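Long-range contact in malonate decarboxylase subunit alpha (Acinetobacter baumannii ATCC 17978, PDB 6MPR), which probably acts as the acyl-carrier-protein transferase of malonate decarboxylase, exchanging acetyl for malonyl on the carrier during malonate breakdown: residues Q71-T82 and R99-I110. Residues are numbered along the deposited sequence; the frame is centred on the assembly and turned at random.
Sequences QADFLSRSLAQT and RSEHLDLFEKGI
The R99 guanidinium has D73 CB over one face, toward the rim and 3.6 Å from NE. E101 OE1 sits at its edge, in plane. The H102 ring carries R99 CB over the centre of one face. Q71 OE1 and S76 CB meet this ring at its edge, Q71 OE1 3.5 Å from CE1. F74 CA lies over one face of the R77 guanidinium; D73 OD2 sits at its edge, bound by NE and NH2, while NH1 pairs with D226. The Q71 amide also bonds to N67 O and G66 N, and D73 OD1 to Y230 N.

S76 OG donates to the anti lone pair of E101 OE1 at 2.5 Å. R99 NE reaches E101 OE1 on its syn side at 2.8 Å, nearly straight (170°). E101 CG sits between its backbone N and carbonyl carbon (chi1 71°), and a bend at chi2 directs the carboxylate to S76. One water joins S76 OG to H102 NE2; another, D73 OD2 to R99 NH2.

Farther along, L105 CD2 packs on A80 CA (3.6 Å) and L79 CG (3.8 Å). K108 NZ donates to A80 O at 3.0 Å, from above the carbonyl plane.

Helices 73-79 and 100-107, 24° apart, belong to successive beta-alpha-beta crossovers linking adjacent parallel strands 61-64, 90-94 and 111-116. R77 bridges D73 and R99 bridges E101; these positive charges would be expected to stabilise both carboxylates in ionised form.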
ATOM      1  N   GLN A  71      -3.092   5.795 -21.895  1.00 11.59           N
ATOM      2  CA  GLN A  71      -2.008   6.723 -22.210  1.00  8.07           C
ATOM      3  C   GLN A  71      -2.586   8.090 -22.538  1.00 10.60           C
ATOM      4  O   GLN A  71      -3.464   8.211 -23.406  1.00 11.39           O
ATOM      5  CB  GLN A  71      -1.145   6.272 -23.406  1.00 11.99           C
ATOM      6  CG  GLN A  71      -0.643   4.823 -23.350  1.00  9.39           C
ATOM      7  CD  GLN A  71       0.251   4.589 -22.152  1.00 18.88           C
ATOM      8  OE1 GLN A  71       1.132   5.413 -21.848  1.00 11.52           O
ATOM      9  NE2 GLN A  71       0.024   3.482 -21.449  1.00 12.22           N
ATOM     10  N   ALA A  72      -2.073   9.118 -21.869  1.00  8.07           N
ATOM     11  CA  ALA A  72      -2.397  10.493 -22.239  1.00 10.15           C
ATOM     12  C   ALA A  72      -1.558  10.858 -23.466  1.00 12.16           C
ATOM     13  O   ALA A  72      -0.628  11.670 -23.422  1.00  9.96           O
ATOM     14  CB  ALA A  72      -2.135  11.428 -21.070  1.00 11.21           C
ATOM     15  N   ASP A  73      -1.878  10.215 -24.583  1.00  9.16           N
ATOM     16  CA  ASP A  73      -0.950  10.274 -25.715  1.00 10.77           C
ATOM     17  C   ASP A  73      -1.002  11.602 -26.460  1.00 14.35           C
ATOM     18  O   ASP A  73      -0.014  11.983 -27.097  1.00 14.84           O
ATOM     19  CB  ASP A  73      -1.199   9.112 -26.679  1.00 15.92           C
ATOM     20  CG  ASP A  73      -2.527   9.206 -27.400  1.00 15.87           C
ATOM     21  OD1 ASP A  73      -3.597   9.101 -26.743  1.00 14.66           O
ATOM     22  OD2 ASP A  73      -2.504   9.399 -28.635  1.00 14.11           O
ATOM     23  N   PHE A  74      -2.123  12.320 -26.391  1.00 11.00           N
ATOM     24  CA  PHE A  74      -2.134  13.680 -26.923  1.00 11.85           C
ATOM     25  C   PHE A  74      -1.172  14.569 -26.145  1.00 11.03           C
ATOM     26  O   PHE A  74      -0.392  15.327 -26.741  1.00 12.50           O
ATOM     27  CB  PHE A  74      -3.558  14.233 -26.885  1.00 12.74           C
ATOM     28  CG  PHE A  74      -3.682  15.656 -27.325  1.00 18.81           C
ATOM     29  CD1 PHE A  74      -3.365  16.030 -28.623  1.00 15.28           C
ATOM     30  CD2 PHE A  74      -4.144  16.613 -26.448  1.00 17.92           C
ATOM     31  CE1 PHE A  74      -3.506  17.356 -29.033  1.00 18.05           C
ATOM     32  CE2 PHE A  74      -4.273  17.932 -26.844  1.00 15.31           C
ATOM     33  CZ  PHE A  74      -3.958  18.299 -28.140  1.00 18.76           C
ATOM     34  N   LEU A  75      -1.178  14.461 -24.816  1.00  9.90           N
ATOM     35  CA  LEU A  75      -0.262  15.283 -24.022  1.00 10.55           C
ATOM     36  C   LEU A  75       1.188  14.858 -24.224  1.00  9.36           C
ATOM     37  O   LEU A  75       2.073  15.713 -24.327  1.00 11.23           O
ATOM     38  CB  LEU A  75      -0.636  15.231 -22.533  1.00 11.85           C
ATOM     39  CG  LEU A  75      -2.002  15.807 -22.157  1.00 11.24           C
ATOM     40  CD1 LEU A  75      -2.259  15.711 -20.632  1.00 11.86           C
ATOM     41  CD2 LEU A  75      -2.151  17.236 -22.660  1.00 12.79           C
ATOM     42  N   SER A  76       1.452  13.548 -24.301  1.00 12.16           N
ATOM     43  CA  SER A  76       2.831  13.106 -24.494  1.00 14.44           C
ATOM     44  C   SER A  76       3.341  13.461 -25.888  1.00 13.14           C
ATOM     45  O   SER A  76       4.480  13.916 -26.025  1.00 14.35           O
ATOM     46  CB  SER A  76       2.969  11.604 -24.214  1.00 13.14           C
ATOM     47  OG  SER A  76       2.117  10.825 -25.039  1.00 13.72           O
ATOM     48  N   ARG A  77       2.515  13.288 -26.934  1.00 12.85           N
ATOM     49  CA  ARG A  77       2.937  13.698 -28.274  1.00 14.82           C
ATOM     50  C   ARG A  77       3.171  15.202 -28.327  1.00 17.51           C
ATOM     51  O   ARG A  77       4.110  15.674 -28.987  1.00 15.30           O
ATOM     52  CB  ARG A  77       1.900  13.284 -29.327  1.00 16.01           C
ATOM     53  CG  ARG A  77       1.866  11.785 -29.635  1.00 17.95           C
ATOM     54  CD  ARG A  77       0.853  11.444 -30.742  1.00 18.60           C
ATOM     55  NE  ARG A  77      -0.514  11.283 -30.232  1.00 15.51           N
ATOM     56  CZ  ARG A  77      -1.498  12.156 -30.454  1.00 21.58           C
ATOM     57  NH1 ARG A  77      -1.274  13.248 -31.174  1.00 16.76           N
ATOM     58  NH2 ARG A  77      -2.715  11.939 -29.964  1.00 17.37           N
ATOM     59  N   SER A  78       2.330  15.972 -27.625  1.00 15.52           N
ATOM     60  CA  SER A  78       2.484  17.423 -27.622  1.00 15.13           C
ATOM     61  C   SER A  78       3.736  17.831 -26.860  1.00 14.42           C
ATOM     62  O   SER A  78       4.504  18.682 -27.322  1.00 14.43           O
ATOM     63  CB  SER A  78       1.239  18.097 -27.020  1.00 15.85           C
ATOM     64  OG  SER A  78       0.058  17.866 -27.791  1.00 17.09           O
ATOM     65  N   LEU A  79       3.967  17.227 -25.689  1.00 12.91           N
ATOM     66  CA  LEU A  79       5.165  17.557 -24.922  1.00 10.40           C
ATOM     67  C   LEU A  79       6.431  17.325 -25.745  1.00 15.78           C
ATOM     68  O   LEU A  79       7.365  18.135 -25.706  1.00 14.58           O
ATOM     69  CB  LEU A  79       5.195  16.729 -23.632  1.00 10.24           C
ATOM     70  CG  LEU A  79       6.339  17.034 -22.662  1.00 12.17           C
ATOM     71  CD1 LEU A  79       6.224  18.458 -22.146  1.00 12.82           C
ATOM     72  CD2 LEU A  79       6.319  16.050 -21.502  1.00 13.43           C
ATOM     73  N   ALA A  80       6.461  16.247 -26.531  1.00 14.44           N
ATOM     74  CA  ALA A  80       7.614  15.958 -27.378  1.00 15.66           C
ATOM     75  C   ALA A  80       7.780  16.943 -28.528  1.00 16.11           C
ATOM     76  O   ALA A  80       8.817  16.899 -29.195  1.00 19.24           O
ATOM     77  CB  ALA A  80       7.511  14.532 -27.927  1.00 16.27           C
ATOM     78  N   GLN A  81       6.795  17.818 -28.782  1.00 16.37           N
ATOM     79  CA  GLN A  81       6.891  18.855 -29.804  1.00 16.42           C
ATOM     80  C   GLN A  81       7.226  20.233 -29.237  1.00 16.08           C
ATOM     81  O   GLN A  81       7.324  21.198 -30.007  1.00 17.62           O
ATOM     82  CB  GLN A  81       5.585  18.938 -30.599  1.00 22.41           C
ATOM     83  CG  GLN A  81       5.242  17.664 -31.345  1.00 25.34           C
ATOM     84  CD  GLN A  81       6.332  17.266 -32.327  1.00 36.83           C
ATOM     85  OE1 GLN A  81       6.823  18.094 -33.098  1.00 44.13           O
ATOM     86  NE2 GLN A  81       6.726  15.993 -32.296  1.00 42.98           N
ATOM     87  N   THR A  82       7.419  20.350 -27.925  1.00 14.84           N
ATOM     88  CA  THR A  82       7.789  21.639 -27.353  1.00 18.02           C
ATOM     89  C   THR A  82       9.238  21.983 -27.688  1.00 22.39           C
ATOM     90  O   THR A  82      10.037  21.135 -28.107  1.00 20.48           O
ATOM     91  CB  THR A  82       7.577  21.645 -25.832  1.00 16.31           C
ATOM     92  OG1 THR A  82       8.356  20.601 -25.226  1.00 20.19           O
ATOM     93  CG2 THR A  82       6.105  21.447 -25.486  1.00 16.34           C
ATOM     94  N   ARG A  99       5.006   4.351 -24.920  1.00 41.29           N
ATOM     95  CA  ARG A  99       4.865   5.130 -26.147  1.00 30.90           C
ATOM     96  C   ARG A  99       6.234   5.549 -26.672  1.00 26.66           C
ATOM     97  O   ARG A  99       7.148   5.837 -25.900  1.00 29.28           O
ATOM     98  CB  ARG A  99       4.000   6.375 -25.905  1.00 25.91           C
ATOM     99  CG  ARG A  99       2.592   6.130 -25.332  1.00 26.32           C
ATOM    100  CD  ARG A  99       1.536   5.888 -26.420  1.00 22.74           C
ATOM    101  NE  ARG A  99       1.594   6.899 -27.469  1.00 16.08           N
ATOM    102  CZ  ARG A  99       0.993   6.802 -28.656  1.00 19.14           C
ATOM    103  NH1 ARG A  99       0.248   5.741 -28.947  1.00 20.72           N
ATOM    104  NH2 ARG A  99       1.135   7.774 -29.553  1.00 24.46           N
ATOM    105  N   SER A 100       6.378   5.576 -28.000  1.00 21.31           N
ATOM    106  CA  SER A 100       7.637   6.006 -28.599  1.00 23.32           C
ATOM    107  C   SER A 100       7.994   7.440 -28.209  1.00 27.30           C
ATOM    108  O   SER A 100       9.165   7.749 -27.962  1.00 26.79           O
ATOM    109  CB  SER A 100       7.562   5.880 -30.120  1.00 32.41           C
ATOM    110  OG  SER A 100       6.557   6.725 -30.648  1.00 37.93           O
ATOM    111  N   GLU A 101       7.008   8.341 -28.170  1.00 19.16           N
ATOM    112  CA  GLU A 101       7.333   9.723 -27.829  1.00 16.57           C
ATOM    113  C   GLU A 101       7.806   9.870 -26.383  1.00 14.90           C
ATOM    114  O   GLU A 101       8.452  10.871 -26.062  1.00 16.26           O
ATOM    115  CB  GLU A 101       6.142  10.650 -28.115  1.00 16.02           C
ATOM    116  CG  GLU A 101       4.935  10.520 -27.165  1.00 17.87           C
ATOM    117  CD  GLU A 101       3.916   9.484 -27.623  1.00 25.83           C
ATOM    118  OE1 GLU A 101       2.819   9.409 -27.009  1.00 20.14           O
ATOM    119  OE2 GLU A 101       4.207   8.750 -28.597  1.00 20.73           O
ATOM    120  N   HIS A 102       7.520   8.898 -25.505  1.00 13.15           N
ATOM    121  CA  HIS A 102       8.072   8.965 -24.152  1.00 16.46           C
ATOM    122  C   HIS A 102       9.587   9.004 -24.199  1.00 15.80           C
ATOM    123  O   HIS A 102      10.226   9.842 -23.556  1.00 14.42           O
ATOM    124  CB  HIS A 102       7.622   7.772 -23.317  1.00 14.19           C
ATOM    125  CG  HIS A 102       6.157   7.732 -23.063  1.00 14.30           C
ATOM    126  ND1 HIS A 102       5.521   6.608 -22.589  1.00 14.00           N
ATOM    127  CD2 HIS A 102       5.200   8.676 -23.207  1.00 14.37           C
ATOM    128  CE1 HIS A 102       4.229   6.854 -22.465  1.00 17.01           C
ATOM    129  NE2 HIS A 102       4.009   8.104 -22.825  1.00 16.22           N
ATOM    130  N   LEU A 103      10.182   8.098 -24.969  1.00 15.47           N
ATOM    131  CA  LEU A 103      11.628   8.069 -25.059  1.00 15.96           C
ATOM    132  C   LEU A 103      12.151   9.160 -25.983  1.00 16.73           C
ATOM    133  O   LEU A 103      13.282   9.625 -25.795  1.00 15.84           O
ATOM    134  CB  LEU A 103      12.074   6.669 -25.481  1.00 14.16           C
ATOM    135  CG  LEU A 103      11.696   5.640 -24.405  1.00 20.58           C
ATOM    136  CD1 LEU A 103      12.104   4.226 -24.779  1.00 22.40           C
ATOM    137  CD2 LEU A 103      12.289   6.021 -23.051  1.00 20.44           C
ATOM    138  N   ASP A 104      11.337   9.627 -26.948  1.00 13.87           N
ATOM    139  CA  ASP A 104      11.743  10.765 -27.769  1.00 14.39           C
ATOM    140  C   ASP A 104      12.048  11.999 -26.916  1.00 14.12           C
ATOM    141  O   ASP A 104      12.891  12.824 -27.295  1.00 16.17           O
ATOM    142  CB  ASP A 104      10.660  11.111 -28.797  1.00 22.52           C
ATOM    143  CG  ASP A 104      10.421  10.000 -29.831  1.00 31.53           C
ATOM    144  OD1 ASP A 104      11.195   9.015 -29.898  1.00 27.48           O
ATOM    145  OD2 ASP A 104       9.428  10.120 -30.583  1.00 31.96           O
ATOM    146  N   LEU A 105      11.390  12.140 -25.757  1.00 13.48           N
ATOM    147  CA  LEU A 105      11.678  13.279 -24.877  1.00 16.81           C
ATOM    148  C   LEU A 105      13.150  13.337 -24.489  1.00 18.33           C
ATOM    149  O   LEU A 105      13.728  14.425 -24.358  1.00 14.90           O
ATOM    150  CB  LEU A 105      10.826  13.206 -23.610  1.00 13.58           C
ATOM    151  CG  LEU A 105       9.318  13.312 -23.794  1.00 11.86           C
ATOM    152  CD1 LEU A 105       8.605  12.924 -22.500  1.00 14.12           C
ATOM    153  CD2 LEU A 105       8.937  14.732 -24.251  1.00 15.16           C
ATOM    154  N   PHE A 106      13.766  12.176 -24.269  1.00 15.49           N
ATOM    155  CA  PHE A 106      15.167  12.155 -23.864  1.00 16.13           C
ATOM    156  C   PHE A 106      16.085  12.344 -25.054  1.00 21.88           C
ATOM    157  O   PHE A 106      17.050  13.113 -24.980  1.00 22.22           O
ATOM    158  CB  PHE A 106      15.460  10.854 -23.119  1.00 14.67           C
ATOM    159  CG  PHE A 106      14.617  10.694 -21.875  1.00 15.18           C
ATOM    160  CD1 PHE A 106      13.346  10.131 -21.940  1.00 17.71           C
ATOM    161  CD2 PHE A 106      15.081  11.143 -20.651  1.00 11.65           C
ATOM    162  CE1 PHE A 106      12.559  10.007 -20.796  1.00 15.27           C
ATOM    163  CE2 PHE A 106      14.311  11.026 -19.512  1.00 11.75           C
ATOM    164  CZ  PHE A 106      13.037  10.448 -19.584  1.00 11.23           C
ATOM    165  N   GLU A 107      15.786  11.678 -26.168  1.00 21.01           N
ATOM    166  CA  GLU A 107      16.549  11.916 -27.388  1.00 21.37           C
ATOM    167  C   GLU A 107      16.550  13.389 -27.764  1.00 25.51           C
ATOM    168  O   GLU A 107      17.580  13.929 -28.182  1.00 23.30           O
ATOM    169  CB  GLU A 107      15.975  11.074 -28.521  1.00 23.43           C
ATOM    170  CG  GLU A 107      16.828  11.047 -29.763  1.00 38.60           C
ATOM    171  CD  GLU A 107      16.283  10.081 -30.785  1.00 48.79           C
ATOM    172  OE1 GLU A 107      15.548   9.154 -30.380  1.00 50.71           O
ATOM    173  OE2 GLU A 107      16.577  10.251 -31.988  1.00 59.88           O
ATOM    174  N   LYS A 108      15.413  14.066 -27.600  1.00 24.97           N
ATOM    175  CA  LYS A 108      15.288  15.450 -28.046  1.00 22.07           C
ATOM    176  C   LYS A 108      15.830  16.467 -27.042  1.00 26.11           C
ATOM    177  O   LYS A 108      15.815  17.666 -27.337  1.00 23.85           O
ATOM    178  CB  LYS A 108      13.817  15.770 -28.355  1.00 24.99           C
ATOM    179  CG  LYS A 108      13.258  15.063 -29.579  1.00 26.54           C
ATOM    180  CD  LYS A 108      11.794  15.392 -29.810  1.00 30.88           C
ATOM    181  CE  LYS A 108      11.381  15.015 -31.228  1.00 37.59           C
ATOM    182  NZ  LYS A 108       9.944  15.278 -31.478  1.00 38.63           N
ATOM    183  N   GLY A 109      16.289  16.038 -25.869  1.00 23.50           N
ATOM    184  CA  GLY A 109      16.809  16.982 -24.904  1.00 25.11           C
ATOM    185  C   GLY A 109      15.758  17.694 -24.093  1.00 21.44           C
ATOM    186  O   GLY A 109      16.070  18.696 -23.438  1.00 21.44           O
ATOM    187  N   ILE A 110      14.517  17.212 -24.123  1.00 17.21           N
ATOM    188  CA  ILE A 110      13.457  17.802 -23.313  1.00 16.76           C
ATOM    189  C   ILE A 110      13.500  17.246 -21.895  1.00 22.23           C
ATOM    190  O   ILE A 110      13.432  17.997 -20.915  1.00 18.11           O
ATOM    191  CB  ILE A 110      12.094  17.558 -23.983  1.00 16.40           C
ATOM    192  CG1 ILE A 110      12.034  18.333 -25.313  1.00 18.47           C
ATOM    193  CG2 ILE A 110      10.964  17.923 -23.026  1.00 17.06           C
ATOM    194  CD1 ILE A 110      10.914  17.909 -26.248  1.00 21.06           C
TER
HETATM  195  O   HOH W   1       3.241   3.657 -22.193  1.00 38.93           O
HETATM  196  O   HOH W   2      -1.106   8.288 -31.056  1.00 26.80           O
HETATM  197  O   HOH W   3       1.399   9.019 -22.932  1.00 12.56           O
HETATM  198  O   HOH W   4       6.164  12.246 -24.598  1.00 18.62           O